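Local atomic coordinates of group 3 allergen SMIPP-S Yv6023A04 (Sarcoptes scabiei type hominis, PDB entry 3H7O), a protein that belongs to the chymotrypsin-like S1 serine protease family but, as an inactivated paralogue, has probably lost the peptide-cleaving activity of its relatives. Residues Pro12-Val17 against Gly184-Gln189; Leu26-Ala31 against Ala42-Asp47; Tyr57-Leu62 against Ser127-Gly132; Asp153-Lys158 against Val168-Lys173. The protein carries 3 engineered substitutions. All coordinates share one frame; numbering follows the deposited sequence.

Overall arrangement
Contact 1 pairs 12-17, near the N terminus, with 184-189, and so closes the longest loop. The other three contacts lie within that loop, in series, and none crosses another. Contact 2 comes first and closes a short loop from strand 26-32 to the turn at 42-47. Contact 3 then joins the loop after strand 54-57 to the end of strand 123-128. Contact 4 staples helix 152-159 to strand 168-172. Contacts 1 and 3 tie the barrel that begins with strand 14-19 to the second sheet. They also meet each other, through T14 and S127. Contact 2 belongs to the first barrel, contact 4 to the second sheet.

Contact 1: residues Pro12-Val17 against Gly184-Gln189; sequences PWTVAV and GDPTVQ
T14 and P186 mark the closest backbone approach, CA to CA 6.3 Å; the strands belong to different sheets and meet through side chains. W13 and P186 give the largest shares of the contact. W13 CG lies between the backbone N and the carbonyl carbon (chi1 44°), and the indole reaches across toward strand 186-189. The edge of the ring faces P186, with W13 CD1 3.7 Å from P186 CB. Farther along the indole, W13 NE1 is 3.5 Å from V188 CG1. The six-membered ring touches the other methyl, W13 CZ2 to V188 CG2 at 3.6 Å. P12 lies over one face of the indole with its CD. The indole N-H is satisfied by water 1, which accepts from W13 NE1 at 3.0 Å in the plane of the ring. The same water donates to P186 O at 3.3 Å, so it bridges the two segments beside the apolar contact. T14 lies across the proline ring, and both its OG1 and CG2 come near P186 CG. The hydroxyl of T14 also hydrogen bonds with S127 OG and V11 O. L193 covers P186 and V188 from strand 192-197. G184-D185-P186 probably corresponds to the end of the GDSGGP motif of active relatives, here with aspartate at the last glycine. The contact packs the first barrel of the chymotrypsin fold against the strands of the second.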
loop_
_atom_site.group_PDB
_atom_site.type_symbol
_atom_site.label_atom_id
_atom_site.label_comp_id
_atom_site.label_asym_id
_atom_site.label_seq_id
_atom_site.Cartn_x
_atom_site.Cartn_y
_atom_site.Cartn_z
ATOM N N PRO A 12 -11.219 1.331 -6.286
ATOM C CA PRO A 12 -11.356 -0.085 -6.656
ATOM C C PRO A 12 -10.048 -0.850 -6.882
ATOM O O PRO A 12 -10.076 -2.071 -7.064
ATOM C CB PRO A 12 -12.174 -0.026 -7.953
ATOM C CG PRO A 12 -11.865 1.299 -8.529
ATOM C CD PRO A 12 -11.709 2.219 -7.361
ATOM N N TRP A 13 -8.926 -0.137 -6.863
ATOM C CA TRP A 13 -7.595 -0.736 -6.943
ATOM C C TRP A 13 -7.094 -1.229 -5.588
ATOM O O TRP A 13 -6.064 -1.897 -5.518
ATOM C CB TRP A 13 -6.603 0.291 -7.504
ATOM C CG TRP A 13 -6.787 1.631 -6.883
ATOM C CD1 TRP A 13 -6.314 2.047 -5.672
ATOM C CD2 TRP A 13 -7.542 2.723 -7.418
ATOM N NE1 TRP A 13 -6.714 3.338 -5.426
ATOM C CE2 TRP A 13 -7.469 3.777 -6.482
ATOM C CE3 TRP A 13 -8.271 2.913 -8.601
ATOM C CZ2 TRP A 13 -8.091 5.011 -6.693
ATOM C CZ3 TRP A 13 -8.892 4.142 -8.811
ATOM C CH2 TRP A 13 -8.795 5.173 -7.858
ATOM N N THR A 14 -7.810 -0.881 -4.518
ATOM C CA THR A 14 -7.372 -1.191 -3.159
ATOM C C THR A 14 -7.615 -2.661 -2.836
ATOM O O THR A 14 -8.687 -3.206 -3.126
ATOM C CB THR A 14 -8.096 -0.306 -2.103
ATOM O OG1 THR A 14 -8.029 1.072 -2.497
ATOM C CG2 THR A 14 -7.465 -0.461 -0.718
ATOM N N VAL A 15 -6.606 -3.298 -2.247
ATOM C CA VAL A 15 -6.750 -4.667 -1.753
ATOM C C VAL A 15 -6.138 -4.783 -0.363
ATOM O O VAL A 15 -5.400 -3.898 0.076
ATOM C CB VAL A 15 -6.110 -5.733 -2.706
ATOM C CG1 VAL A 15 -6.656 -5.613 -4.115
ATOM C CG2 VAL A 15 -4.591 -5.639 -2.713
ATOM N N ALA A 16 -6.475 -5.870 0.327
ATOM C CA ALA A 16 -5.771 -6.281 1.529
ATOM C C ALA A 16 -4.870 -7.462 1.193
ATOM O O ALA A 16 -5.305 -8.424 0.537
ATOM C CB ALA A 16 -6.760 -6.663 2.630
ATOM N N VAL A 17 -3.618 -7.379 1.637
ATOM C CA VAL A 17 -2.669 -8.478 1.517
ATOM C C VAL A 17 -2.586 -9.194 2.868
ATOM O O VAL A 17 -2.125 -8.620 3.858
ATOM C CB VAL A 17 -1.269 -7.982 1.064
ATOM C CG1 VAL A 17 -0.268 -9.148 1.004
ATOM C CG2 VAL A 17 -1.362 -7.271 -0.297
ATOM N N GLY A 184 1.819 -0.440 2.590
ATOM C CA GLY A 184 1.384 -0.954 1.301
ATOM C C GLY A 184 0.120 -0.313 0.748
ATOM O O GLY A 184 -0.271 -0.604 -0.386
ATOM N N ASP A 185 -0.519 0.560 1.533
ATOM C CA ASP A 185 -1.744 1.247 1.094
ATOM C C ASP A 185 -1.532 2.019 -0.210
ATOM O O ASP A 185 -0.571 2.780 -0.330
ATOM C CB ASP A 185 -2.262 2.224 2.157
ATOM C CG ASP A 185 -3.078 1.551 3.253
ATOM O OD1 ASP A 185 -3.111 0.302 3.350
ATOM O OD2 ASP A 185 -3.687 2.302 4.046
ATOM N N PRO A 186 -2.431 1.822 -1.195
ATOM C CA PRO A 186 -2.333 2.594 -2.430
ATOM C C PRO A 186 -2.554 4.073 -2.154
ATOM O O PRO A 186 -3.397 4.434 -1.323
ATOM C CB PRO A 186 -3.464 2.029 -3.301
ATOM C CG PRO A 186 -4.412 1.371 -2.347
ATOM C CD PRO A 186 -3.560 0.875 -1.211
ATOM N N THR A 187 -1.774 4.913 -2.825
ATOM C CA THR A 187 -1.884 6.353 -2.670
ATOM C C THR A 187 -1.945 6.977 -4.054
ATOM O O THR A 187 -1.031 6.810 -4.872
ATOM C CB THR A 187 -0.735 6.920 -1.822
ATOM O OG1 THR A 187 -0.547 6.089 -0.667
ATOM C CG2 THR A 187 -1.064 8.322 -1.358
ATOM N N VAL A 188 -3.045 7.673 -4.322
ATOM C CA VAL A 188 -3.361 8.073 -5.690
ATOM C C VAL A 188 -3.590 9.567 -5.873
ATOM O O VAL A 188 -3.812 10.312 -4.912
ATOM C CB VAL A 188 -4.599 7.296 -6.264
ATOM C CG1 VAL A 188 -4.350 5.789 -6.293
ATOM C CG2 VAL A 188 -5.874 7.620 -5.487
ATOM N N GLN A 189 -3.500 9.987 -7.129
ATOM C CA GLN A 189 -4.074 11.240 -7.595
ATOM C C GLN A 189 -4.928 10.868 -8.802
ATOM O O GLN A 189 -4.428 10.279 -9.771
ATOM C CB GLN A 189 -2.984 12.250 -7.945
ATOM C CG GLN A 189 -2.227 12.753 -6.721
ATOM C CD GLN A 189 -1.167 13.786 -7.044
ATOM O OE1 GLN A 189 -0.417 13.651 -8.014
ATOM N NE2 GLN A 189 -1.085 14.820 -6.214
HETATM O O HOH W 1 -6.159 5.024 -2.964
#

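Contact 2: residues Leu26-Ala31 against Ala42-Asp47; sequences LTCGGA and AHCVFD
A42 O takes two backbone N-H groups, F46 N at 2.8 Å and V45 N at 3.1 Å, and these bonds coil the turn that brings C44 to C28. The link between the segments is the disulfide, C28 SG to C44 SG at 2.0 Å. Both sulfurs stand beside their own backbone N and anti to the carbonyl carbon. Both CB atoms point toward the opposite segment. The twist about the S-S bond is left-handed, with chi3 -87°, close to the relaxed right angle. It holds C28 CB and C44 CB 3.8 Å apart. The two CA atoms end 6.7 Å from each other. No other side chain crosses between the segments, so the link is essentially this one covalent bridge.

C28 sits in strand 26-32, bonded through its backbone to V17 in the neighbouring strand. Beside C44, V45 packs on V17 and T19 and on V76, A91 and L93, so the short turn covers side chains of several barrel strands. Farther on, D47 CG lies 3.7 Å above one face of the F46 ring, offset toward its rim. H43 precedes C44, and its backbone N bonds to D89 OD1.

The sequence A42-H43-C44 is the signature that holds the catalytic histidine in active S1 proteases. This disulfide matches the one that anchors the histidine turn to the first barrel in the chymotrypsin fold.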
loop_
_atom_site.group_PDB
_atom_site.type_symbol
_atom_site.label_atom_id
_atom_site.label_comp_id
_atom_site.label_asym_id
_atom_site.label_seq_id
_atom_site.Cartn_x
_atom_site.Cartn_y
_atom_site.Cartn_z
ATOM N N LEU A 26 -1.885 -11.376 9.653
ATOM C CA LEU A 26 -1.719 -9.928 9.571
ATOM C C LEU A 26 -2.209 -9.453 8.211
ATOM O O LEU A 26 -2.286 -10.239 7.260
ATOM C CB LEU A 26 -0.246 -9.534 9.737
ATOM C CG LEU A 26 0.470 -9.722 11.079
ATOM C CD1 LEU A 26 1.920 -9.269 10.954
ATOM C CD2 LEU A 26 -0.224 -8.967 12.209
ATOM N N THR A 27 -2.540 -8.168 8.121
ATOM C CA THR A 27 -2.909 -7.564 6.847
ATOM C C THR A 27 -2.090 -6.308 6.560
ATOM O O THR A 27 -1.739 -5.552 7.477
ATOM C CB THR A 27 -4.408 -7.207 6.789
ATOM O OG1 THR A 27 -4.732 -6.329 7.875
ATOM C CG2 THR A 27 -5.273 -8.465 6.869
ATOM N N CYS A 28 -1.777 -6.120 5.280
ATOM C CA CYS A 28 -1.206 -4.885 4.761
ATOM C C CYS A 28 -2.074 -4.422 3.598
ATOM O O CYS A 28 -2.907 -5.187 3.100
ATOM C CB CYS A 28 0.238 -5.103 4.295
ATOM S SG CYS A 28 1.387 -5.313 5.667
ATOM N N GLY A 29 -1.890 -3.174 3.180
ATOM C CA GLY A 29 -2.544 -2.674 1.970
ATOM C C GLY A 29 -1.835 -3.131 0.708
ATOM O O GLY A 29 -0.684 -3.579 0.755
ATOM N N GLY A 30 -2.530 -3.013 -0.424
ATOM C CA GLY A 30 -1.959 -3.315 -1.726
ATOM C C GLY A 30 -2.749 -2.636 -2.831
ATOM O O GLY A 30 -3.866 -2.171 -2.603
ATOM N N ALA A 31 -2.168 -2.590 -4.028
ATOM C CA ALA A 31 -2.828 -2.018 -5.199
ATOM C C ALA A 31 -2.867 -3.002 -6.362
ATOM O O ALA A 31 -1.868 -3.651 -6.670
ATOM C CB ALA A 31 -2.131 -0.738 -5.629
ATOM N N ALA A 42 7.227 -4.105 0.749
ATOM C CA ALA A 42 8.115 -5.261 0.858
ATOM C C ALA A 42 8.186 -5.872 2.262
ATOM O O ALA A 42 8.290 -7.095 2.396
ATOM C CB ALA A 42 9.510 -4.920 0.349
ATOM N N HIS A 43 8.125 -5.045 3.307
ATOM C CA HIS A 43 8.349 -5.575 4.658
ATOM C C HIS A 43 7.272 -6.562 5.131
ATOM O O HIS A 43 7.533 -7.404 5.986
ATOM C CB HIS A 43 8.656 -4.473 5.692
ATOM C CG HIS A 43 7.480 -3.638 6.091
ATOM N ND1 HIS A 43 6.531 -4.069 6.995
ATOM C CD2 HIS A 43 7.126 -2.377 5.749
ATOM C CE1 HIS A 43 5.634 -3.116 7.174
ATOM N NE2 HIS A 43 5.973 -2.078 6.433
ATOM N N CYS A 44 6.083 -6.464 4.537
ATOM C CA CYS A 44 4.971 -7.373 4.819
ATOM C C CYS A 44 5.173 -8.775 4.232
ATOM O O CYS A 44 4.670 -9.761 4.781
ATOM C CB CYS A 44 3.659 -6.790 4.274
ATOM S SG CYS A 44 3.240 -5.113 4.838
ATOM N N VAL A 45 5.912 -8.867 3.125
ATOM C CA VAL A 45 5.938 -10.095 2.321
ATOM C C VAL A 45 7.321 -10.678 1.999
ATOM O O VAL A 45 7.415 -11.827 1.564
ATOM C CB VAL A 45 5.133 -9.925 0.987
ATOM C CG1 VAL A 45 3.667 -9.612 1.270
ATOM C CG2 VAL A 45 5.757 -8.845 0.090
ATOM N N PHE A 46 8.382 -9.903 2.219
ATOM C CA PHE A 46 9.727 -10.287 1.759
ATOM C C PHE A 46 10.202 -11.655 2.251
ATOM O O PHE A 46 10.943 -12.341 1.548
ATOM C CB PHE A 46 10.761 -9.199 2.087
ATOM C CG PHE A 46 11.260 -9.232 3.503
ATOM C CD1 PHE A 46 12.516 -9.754 3.797
ATOM C CD2 PHE A 46 10.479 -8.730 4.543
ATOM C CE1 PHE A 46 12.988 -9.785 5.108
ATOM C CE2 PHE A 46 10.937 -8.758 5.856
ATOM C CZ PHE A 46 12.192 -9.286 6.140
ATOM N N ASP A 47 9.769 -12.043 3.450
ATOM C CA ASP A 47 10.187 -13.300 4.073
ATOM C C ASP A 47 9.038 -14.303 4.221
ATOM O O ASP A 47 9.133 -15.253 5.001
ATOM C CB ASP A 47 10.813 -13.019 5.445
ATOM C CG ASP A 47 9.861 -12.276 6.388
ATOM O OD1 ASP A 47 8.741 -11.901 5.966
ATOM O OD2 ASP A 47 10.240 -12.061 7.558
#

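Contact 3: residues Tyr57-Leu62 against Ser127-Gly132; sequences YESTNL and SGYGDG
Y129 CG and L62 CG each lie beside their own backbone N and anti to the carbonyl carbon (chi1 -58° and -63°), and these torsions swing the ring and the leucine branch together. L62 CD2 sits over the centre of the Y129 ring, 3.7 Å from its centroid and 12° off the ring normal. This is a CH-pi contact over the face. L62 CG adds to it, 3.6 Å from Y129 CD1 on the near side of the ring. L62 CD1 lies instead toward the root of the tyrosine, near Y129 CB and CG.

The phenol end is held by polar bonds. Y129 OH donates to S59 O at 2.6 Å, with the carbonyl oxygen in the plane of the ring, at its edge. The hydroxyl is tilted somewhat from the carbonyl plane. Water 2 donates to Y129 OH at 2.7 Å and accepts from S59 N at 3.0 Å. The buried hydroxyl therefore both gives and receives, and the backbone of S59 is gripped at its N and its O. S59 OG turns to another partner, D65 O.

A16 of strand 14-19 touches both L62 and Y129. L142 also packs on the tyrosine. S127-G130 reads SGYG, probably in the place of the SGWG sequence of trypsin. The contact joins this corner of the second barrel to a loop of the first, as in the two-barrel chymotrypsin fold.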
loop_
_atom_site.group_PDB
_atom_site.type_symbol
_atom_site.label_atom_id
_atom_site.label_comp_id
_atom_site.label_asym_id
_atom_site.label_seq_id
_atom_site.Cartn_x
_atom_site.Cartn_y
_atom_site.Cartn_z
ATOM N N TYR A 57 -9.961 -8.667 -2.091
ATOM C CA TYR A 57 -10.325 -7.539 -2.944
ATOM C C TYR A 57 -11.836 -7.342 -3.028
ATOM O O TYR A 57 -12.601 -8.186 -2.561
ATOM C CB TYR A 57 -9.662 -7.652 -4.331
ATOM C CG TYR A 57 -9.979 -8.887 -5.164
ATOM C CD1 TYR A 57 -10.654 -8.767 -6.383
ATOM C CD2 TYR A 57 -9.564 -10.162 -4.768
ATOM C CE1 TYR A 57 -10.936 -9.887 -7.174
ATOM C CE2 TYR A 57 -9.845 -11.291 -5.552
ATOM C CZ TYR A 57 -10.528 -11.143 -6.754
ATOM O OH TYR A 57 -10.804 -12.249 -7.535
ATOM N N GLU A 58 -12.253 -6.202 -3.585
ATOM C CA GLU A 58 -13.669 -5.820 -3.687
ATOM C C GLU A 58 -14.342 -5.659 -2.322
ATOM O O GLU A 58 -15.547 -5.875 -2.194
ATOM C CB GLU A 58 -14.456 -6.815 -4.561
ATOM C CG GLU A 58 -13.905 -6.985 -5.970
ATOM C CD GLU A 58 -14.836 -7.744 -6.902
ATOM O OE1 GLU A 58 -15.880 -8.255 -6.445
ATOM O OE2 GLU A 58 -14.518 -7.825 -8.107
ATOM N N SER A 59 -13.566 -5.252 -1.317
ATOM C CA SER A 59 -14.023 -5.274 0.071
ATOM C C SER A 59 -14.142 -3.889 0.702
ATOM O O SER A 59 -13.174 -3.134 0.773
ATOM C CB SER A 59 -13.108 -6.167 0.926
ATOM O OG SER A 59 -13.508 -6.158 2.288
ATOM N N THR A 60 -15.335 -3.583 1.194
ATOM C CA THR A 60 -15.590 -2.319 1.879
ATOM C C THR A 60 -15.382 -2.484 3.388
ATOM O O THR A 60 -15.209 -1.507 4.116
ATOM C CB THR A 60 -16.998 -1.800 1.519
ATOM O OG1 THR A 60 -17.042 -1.563 0.105
ATOM C CG2 THR A 60 -17.339 -0.507 2.257
ATOM N N ASN A 61 -15.400 -3.739 3.837
ATOM C CA ASN A 61 -15.067 -4.107 5.208
ATOM C C ASN A 61 -14.583 -5.551 5.194
ATOM O O ASN A 61 -15.300 -6.438 4.736
ATOM C CB ASN A 61 -16.273 -3.934 6.144
ATOM C CG ASN A 61 -15.954 -4.307 7.586
ATOM O OD1 ASN A 61 -15.718 -5.476 7.906
ATOM N ND2 ASN A 61 -15.956 -3.316 8.467
ATOM N N LEU A 62 -13.364 -5.779 5.685
ATOM C CA LEU A 62 -12.711 -7.091 5.568
ATOM C C LEU A 62 -13.519 -8.252 6.155
ATOM O O LEU A 62 -13.399 -9.398 5.698
ATOM C CB LEU A 62 -11.301 -7.050 6.163
ATOM C CG LEU A 62 -10.288 -6.121 5.484
ATOM C CD1 LEU A 62 -8.905 -6.297 6.093
ATOM C CD2 LEU A 62 -10.243 -6.355 3.973
ATOM N N SER A 127 -5.792 4.924 0.702
ATOM C CA SER A 127 -6.904 4.058 1.097
ATOM C C SER A 127 -6.395 2.724 1.641
ATOM O O SER A 127 -5.344 2.229 1.223
ATOM C CB SER A 127 -7.869 3.832 -0.073
ATOM O OG SER A 127 -7.212 3.186 -1.154
ATOM N N GLY A 128 -7.147 2.152 2.575
ATOM C CA GLY A 128 -6.757 0.908 3.223
ATOM C C GLY A 128 -7.554 0.625 4.481
ATOM O O GLY A 128 -8.565 1.277 4.749
ATOM N N TYR A 129 -7.063 -0.330 5.269
ATOM C CA TYR A 129 -7.867 -0.984 6.298
ATOM C C TYR A 129 -7.312 -0.865 7.711
ATOM O O TYR A 129 -7.984 -1.238 8.671
ATOM C CB TYR A 129 -8.057 -2.463 5.935
ATOM C CG TYR A 129 -8.721 -2.665 4.590
ATOM C CD1 TYR A 129 -10.109 -2.636 4.471
ATOM C CD2 TYR A 129 -7.959 -2.874 3.435
ATOM C CE1 TYR A 129 -10.728 -2.815 3.237
ATOM C CE2 TYR A 129 -8.571 -3.063 2.193
ATOM C CZ TYR A 129 -9.956 -3.027 2.106
ATOM O OH TYR A 129 -10.577 -3.199 0.895
ATOM N N GLY A 130 -6.089 -0.355 7.840
ATOM C CA GLY A 130 -5.448 -0.231 9.150
ATOM C C GLY A 130 -5.062 -1.581 9.726
ATOM O O GLY A 130 -4.902 -2.557 8.985
ATOM N N ASP A 131 -4.919 -1.632 11.049
ATOM C CA ASP A 131 -4.525 -2.850 11.759
ATOM C C ASP A 131 -5.639 -3.886 11.772
ATOM O O ASP A 131 -6.805 -3.557 12.016
ATOM C CB ASP A 131 -4.109 -2.526 13.198
ATOM C CG ASP A 131 -2.765 -1.829 13.282
ATOM O OD1 ASP A 131 -1.959 -1.954 12.334
ATOM O OD2 ASP A 131 -2.510 -1.164 14.312
ATOM N N GLY A 132 -5.265 -5.140 11.528
ATOM C CA GLY A 132 -6.227 -6.233 11.435
ATOM C C GLY A 132 -6.444 -7.067 12.684
ATOM O O GLY A 132 -7.423 -7.812 12.769
HETATM O O HOH W 2 -10.633 -4.524 -1.464
#

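Contact 4: residues Asp153-Lys158 against Val168-Lys173; sequences DECRTK and VFCAQK
C155 and C170 point toward each other from helix 152-159 and strand 168-172, and their sulfurs join at 2.0 Å. The two arms differ. C155 SG extends anti to its backbone nitrogen (chi1 175°), while C170 SG lies beside the backbone N (chi1 -61°). The S-S torsion of -70° has a left-handed sense. It brings C155 CB within 3.5 Å of C170 CB, a tight approach that leaves the helix close against the strand. P208 lies on the C155 side, and V150, V210 and L152 pack on C170.

One helical turn on, K158 stretches its chain straight toward Q172. The two polar ends do not touch directly. K158 NZ donates to water 3 at 2.7 Å and to water 4 at 2.9 Å, and both waters donate to Q172 OE1. NZ, the two waters and OE1 form a closed cycle of hydrogen bonds, in which OE1 accepts twice. Q172 NE2 bonds to G206 O, which fixes the turn of the amide.

R156 serves the other end of the segment. A salt bridge joins R156 NH2 to D153 OD1 at 3.3 Å, with OD1 at the guanidinium edge, in its plane. R156 NE and NH1 bond to L164 O and S165 O, so the arginine also ties the helix to the following loop.

The attachment thus rests on a covalent bond at a buried spot. The lysine and glutamine ends add only water-mediated links between the segments, probably much weaker than the disulfide.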
loop_
_atom_site.group_PDB
_atom_site.type_symbol
_atom_site.label_atom_id
_atom_site.label_comp_id
_atom_site.label_asym_id
_atom_site.label_seq_id
_atom_site.Cartn_x
_atom_site.Cartn_y
_atom_site.Cartn_z
ATOM N N ASP A 153 12.790 17.263 2.493
ATOM C CA ASP A 153 13.920 17.562 3.379
ATOM C C ASP A 153 13.445 17.915 4.794
ATOM O O ASP A 153 14.053 17.503 5.783
ATOM C CB ASP A 153 14.808 18.672 2.790
ATOM C CG ASP A 153 15.682 18.186 1.628
ATOM O OD1 ASP A 153 15.760 16.964 1.373
ATOM O OD2 ASP A 153 16.306 19.034 0.961
ATOM N N GLU A 154 12.350 18.665 4.864
ATOM C CA GLU A 154 11.654 18.974 6.111
ATOM C C GLU A 154 11.134 17.700 6.797
ATOM O O GLU A 154 11.222 17.561 8.019
ATOM C CB GLU A 154 10.511 19.954 5.815
ATOM C CG GLU A 154 9.508 20.196 6.937
ATOM C CD GLU A 154 8.511 21.292 6.595
ATOM O OE1 GLU A 154 8.941 22.381 6.148
ATOM O OE2 GLU A 154 7.295 21.065 6.779
ATOM N N CYS A 155 10.599 16.778 6.001
ATOM C CA CYS A 155 10.120 15.497 6.506
ATOM C C CYS A 155 11.267 14.631 7.029
ATOM O O CYS A 155 11.117 13.954 8.045
ATOM C CB CYS A 155 9.336 14.758 5.417
ATOM S SG CYS A 155 8.794 13.084 5.850
ATOM N N ARG A 156 12.411 14.659 6.344
ATOM C CA ARG A 156 13.577 13.889 6.788
ATOM C C ARG A 156 14.144 14.356 8.135
ATOM O O ARG A 156 14.532 13.526 8.958
ATOM C CB ARG A 156 14.674 13.837 5.716
ATOM C CG ARG A 156 14.392 12.820 4.616
ATOM C CD ARG A 156 15.668 12.287 3.966
ATOM N NE ARG A 156 15.410 11.701 2.645
ATOM C CZ ARG A 156 15.325 12.407 1.517
ATOM N NH1 ARG A 156 15.090 11.794 0.365
ATOM N NH2 ARG A 156 15.474 13.728 1.538
ATOM N N THR A 157 14.183 15.667 8.365
ATOM C CA THR A 157 14.659 16.177 9.659
ATOM C C THR A 157 13.719 15.771 10.805
ATOM O O THR A 157 14.175 15.509 11.916
ATOM C CB THR A 157 14.995 17.708 9.656
ATOM O OG1 THR A 157 15.157 18.181 10.999
ATOM C CG2 THR A 157 13.917 18.528 8.984
ATOM N N LYS A 158 12.420 15.685 10.520
ATOM C CA LYS A 158 11.444 15.232 11.515
ATOM C C LYS A 158 11.630 13.758 11.878
ATOM O O LYS A 158 11.405 13.365 13.024
ATOM C CB LYS A 158 10.011 15.493 11.043
ATOM C CG LYS A 158 9.598 16.946 11.158
ATOM C CD LYS A 158 8.197 17.184 10.628
ATOM C CE LYS A 158 7.824 18.647 10.754
ATOM N NZ LYS A 158 6.428 18.901 10.322
ATOM N N VAL A 168 11.161 8.367 -1.924
ATOM C CA VAL A 168 9.959 8.555 -1.111
ATOM C C VAL A 168 9.405 9.975 -1.240
ATOM O O VAL A 168 10.086 10.880 -1.725
ATOM C CB VAL A 168 10.194 8.214 0.400
ATOM C CG1 VAL A 168 10.617 6.750 0.586
ATOM C CG2 VAL A 168 11.198 9.171 1.053
ATOM N N PHE A 169 8.150 10.148 -0.837
ATOM C CA PHE A 169 7.614 11.467 -0.542
ATOM C C PHE A 169 6.832 11.390 0.762
ATOM O O PHE A 169 6.487 10.296 1.236
ATOM C CB PHE A 169 6.756 12.032 -1.691
ATOM C CG PHE A 169 5.448 11.316 -1.897
ATOM C CD1 PHE A 169 5.361 10.239 -2.774
ATOM C CD2 PHE A 169 4.298 11.728 -1.229
ATOM C CE1 PHE A 169 4.148 9.573 -2.971
ATOM C CE2 PHE A 169 3.079 11.067 -1.419
ATOM C CZ PHE A 169 3.004 9.996 -2.291
ATOM N N CYS A 170 6.571 12.551 1.345
ATOM C CA CYS A 170 5.835 12.617 2.599
ATOM C C CYS A 170 4.543 13.395 2.436
ATOM O O CYS A 170 4.448 14.298 1.604
ATOM C CB CYS A 170 6.698 13.242 3.690
ATOM S SG CYS A 170 8.204 12.325 4.058
ATOM N N ALA A 171 3.549 13.035 3.244
ATOM C CA ALA A 171 2.255 13.699 3.228
ATOM C C ALA A 171 1.625 13.634 4.617
ATOM O O ALA A 171 1.922 12.727 5.401
ATOM C CB ALA A 171 1.343 13.068 2.181
ATOM N N GLN A 172 0.766 14.600 4.923
ATOM C CA GLN A 172 0.168 14.688 6.255
ATOM C C GLN A 172 -1.164 15.426 6.244
ATOM O O GLN A 172 -1.375 16.340 5.446
ATOM C CB GLN A 172 1.142 15.372 7.230
ATOM C CG GLN A 172 0.799 15.197 8.710
ATOM C CD GLN A 172 1.935 15.607 9.635
ATOM O OE1 GLN A 172 2.857 16.315 9.234
ATOM N NE2 GLN A 172 1.869 15.159 10.881
ATOM N N LYS A 173 -2.057 14.999 7.133
ATOM C CA LYS A 173 -3.294 15.709 7.432
ATOM C C LYS A 173 -3.478 15.698 8.949
ATOM O O LYS A 173 -3.350 14.646 9.581
ATOM C CB LYS A 173 -4.485 15.036 6.741
ATOM C CG LYS A 173 -5.809 15.767 6.928
ATOM C CD LYS A 173 -6.983 14.934 6.442
ATOM C CE LYS A 173 -8.298 15.652 6.694
ATOM N NZ LYS A 173 -9.464 14.775 6.397
HETATM O O HOH W 3 4.437 17.205 11.112
HETATM O O HOH W 4 4.619 18.073 8.182
#